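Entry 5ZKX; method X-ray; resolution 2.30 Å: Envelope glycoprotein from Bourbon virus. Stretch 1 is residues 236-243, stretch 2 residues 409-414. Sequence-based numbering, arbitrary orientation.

Stretch 1, residues 236-243: CKDGDNFF
Stretch 2 (409-414) LVAAKV

Stretch 1 is a tight hairpin, and stretch 2 is an extended segment without regular secondary structure that lies against its turn. The two bury 341 Å² in total.

The hairpin reverses through a type II' turn from Asp238 to Asn241. Gly239 has phi/psi 65/-117, and its positive phi suits glycine. Asp240 follows at -101/12. The other residues of stretch 1 are extended. Asp238 N donates to Asn241 O at 2.8 Å, and Asn241 N donates to Asp238 O at 2.9 Å. Cys236 N donates to Phe243 O at 2.9 Å; the return bond from Phe243 N to Cys236 O is weak at 3.4 Å. In stretch 2, phi runs from -70 to -153 and psi from 111 to 157.

Asp240 and Ala412 come nearest each other, with their CA atoms 4.8 Å apart. Stretch 2 runs from Val410, beside Phe242 and Lys237, to Lys413, beside Asp240 and Asn241. One direct backbone hydrogen bond joins the stretches: Lys413 N donates to Asp240 O at 3.1 Å. Water 1 makes a second link. It accepts from Ala411 N at 2.7 Å and donates weakly to Gly239 O at 3.3 Å. Gly239 O also accepts from Lys237 NZ at 2.9 Å, so the lysine side chain reaches forward to the turn that follows it. Its chi1 and chi2 are t, with chi3 at 145° and chi4 at 34°.

Lys413 has the largest covered area, 73 Å². Its CA-to-CB bond points toward stretch 1, and its rotamer is t, t, m, t. Lys413 NZ donates to Asn241 OD1 at 3.0 Å and forms a long salt bridge with Asp240 OD1 at 4.0 Å. The long, charged lysine can reach both an amide oxygen, which has no hydrogen to give, and a carboxylate. The position of NZ is less certain because it is too close to an atom elsewhere in the model. Asp240 (chi1 p, chi2 0°) points its CB toward stretch 2. Asn241 points its CB away, but chi1 m and chi2 -12° bring its amide end nearer. Asn241 ND2 and both carboxylate oxygens of Asp238 are satisfied elsewhere in the structure.

Phe242 supplies the apolar part. Its CB points toward stretch 2, with chi1 m and chi2 82°. Phe242 CZ meets Val410 CG1 at 3.3 Å, and Phe242 CE1 lies 4.2 Å from Ala412 CB. Val410 has chi1 152° (t). Phe242, Val410 and Ala412 are buried, as suits their apolar side chains. Ala411 is exposed and points its methyl away.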

# COMPACT_ATOMS: atom_id res chain seq x y z
N CYS A 236 19.13 -8.07 1.10
CA CYS A 236 20.05 -6.96 0.90
C CYS A 236 19.34 -5.62 1.02
O CYS A 236 18.12 -5.53 1.19
CB CYS A 236 20.73 -7.08 -0.47
SG CYS A 236 21.74 -8.56 -0.63
N LYS A 237 20.15 -4.57 0.94
CA LYS A 237 19.68 -3.20 1.05
C LYS A 237 20.61 -2.32 0.22
O LYS A 237 21.82 -2.55 0.18
CB LYS A 237 19.66 -2.73 2.51
CG LYS A 237 19.61 -1.23 2.71
CD LYS A 237 19.47 -0.88 4.18
CE LYS A 237 20.23 0.39 4.54
NZ LYS A 237 20.22 1.39 3.43
N ASP A 238 20.03 -1.34 -0.47
CA ASP A 238 20.83 -0.35 -1.19
C ASP A 238 20.07 0.97 -1.13
O ASP A 238 19.14 1.19 -1.91
CB ASP A 238 21.08 -0.77 -2.63
CG ASP A 238 21.86 0.26 -3.41
OD1 ASP A 238 22.62 1.03 -2.78
OD2 ASP A 238 21.72 0.32 -4.65
N GLY A 239 20.48 1.84 -0.21
CA GLY A 239 19.76 3.08 -0.02
C GLY A 239 18.37 2.79 0.49
O GLY A 239 18.18 2.24 1.58
N ASP A 240 17.36 3.15 -0.30
CA ASP A 240 15.97 2.87 0.03
C ASP A 240 15.42 1.67 -0.72
O ASP A 240 14.21 1.45 -0.72
CB ASP A 240 15.11 4.11 -0.24
CG ASP A 240 15.32 4.67 -1.63
OD1 ASP A 240 16.13 4.11 -2.40
OD2 ASP A 240 14.67 5.69 -1.96
N ASN A 241 16.29 0.89 -1.37
CA ASN A 241 15.91 -0.33 -2.07
C ASN A 241 16.21 -1.54 -1.20
O ASN A 241 17.30 -1.64 -0.63
CB ASN A 241 16.68 -0.46 -3.39
CG ASN A 241 16.17 0.48 -4.46
OD1 ASN A 241 15.12 1.09 -4.32
ND2 ASN A 241 16.93 0.59 -5.55
N PHE A 242 15.25 -2.45 -1.11
CA PHE A 242 15.39 -3.66 -0.32
C PHE A 242 14.92 -4.84 -1.15
O PHE A 242 13.81 -4.80 -1.71
CB PHE A 242 14.60 -3.58 0.98
CG PHE A 242 14.98 -2.40 1.84
CD1 PHE A 242 14.46 -1.15 1.58
CD2 PHE A 242 15.87 -2.56 2.88
CE1 PHE A 242 14.81 -0.07 2.36
CE2 PHE A 242 16.22 -1.48 3.66
CZ PHE A 242 15.70 -0.23 3.39
N PHE A 243 15.74 -5.88 -1.24
CA PHE A 243 15.49 -6.94 -2.20
C PHE A 243 16.24 -8.20 -1.79
O PHE A 243 17.28 -8.13 -1.12
CB PHE A 243 15.92 -6.52 -3.61
CG PHE A 243 17.33 -6.03 -3.69
CD1 PHE A 243 17.65 -4.71 -3.38
CD2 PHE A 243 18.36 -6.87 -4.09
CE1 PHE A 243 18.95 -4.26 -3.46
CE2 PHE A 243 19.66 -6.42 -4.17
CZ PHE A 243 19.95 -5.11 -3.85
N LEU A 409 18.42 2.41 11.19
CA LEU A 409 17.14 2.87 10.67
C LEU A 409 17.01 2.51 9.19
O LEU A 409 17.99 2.30 8.48
CB LEU A 409 16.99 4.38 10.86
CG LEU A 409 16.99 4.88 12.30
CD1 LEU A 409 16.71 6.37 12.33
CD2 LEU A 409 15.98 4.12 13.15
N VAL A 410 15.76 2.44 8.74
CA VAL A 410 15.43 1.90 7.42
C VAL A 410 14.14 2.55 6.93
O VAL A 410 13.16 2.64 7.68
CB VAL A 410 15.30 0.36 7.47
CG1 VAL A 410 14.36 -0.14 6.41
CG2 VAL A 410 16.67 -0.29 7.33
N ALA A 411 14.14 3.02 5.69
CA ALA A 411 12.97 3.66 5.08
C ALA A 411 12.87 3.21 3.63
O ALA A 411 13.70 3.60 2.80
CB ALA A 411 13.06 5.18 5.18
N ALA A 412 11.85 2.42 3.32
CA ALA A 412 11.68 1.89 1.98
C ALA A 412 11.15 2.96 1.03
O ALA A 412 10.48 3.91 1.44
CB ALA A 412 10.72 0.70 2.00
N LYS A 413 11.45 2.79 -0.25
CA LYS A 413 11.04 3.74 -1.28
C LYS A 413 9.60 3.46 -1.72
O LYS A 413 9.24 2.32 -2.03
CB LYS A 413 11.98 3.65 -2.47
CG LYS A 413 11.65 4.61 -3.60
CD LYS A 413 12.29 4.15 -4.89
CE LYS A 413 13.78 3.95 -4.71
NZ LYS A 413 14.43 3.48 -5.96
N VAL A 414 8.78 4.52 -1.75
CA VAL A 414 7.39 4.43 -2.16
C VAL A 414 7.19 5.38 -3.34
O VAL A 414 7.37 6.60 -3.19
CB VAL A 414 6.42 4.78 -1.01
CG1 VAL A 414 4.99 4.76 -1.50
CG2 VAL A 414 6.60 3.82 0.15
O HOH W 1 16.37 3.02 4.25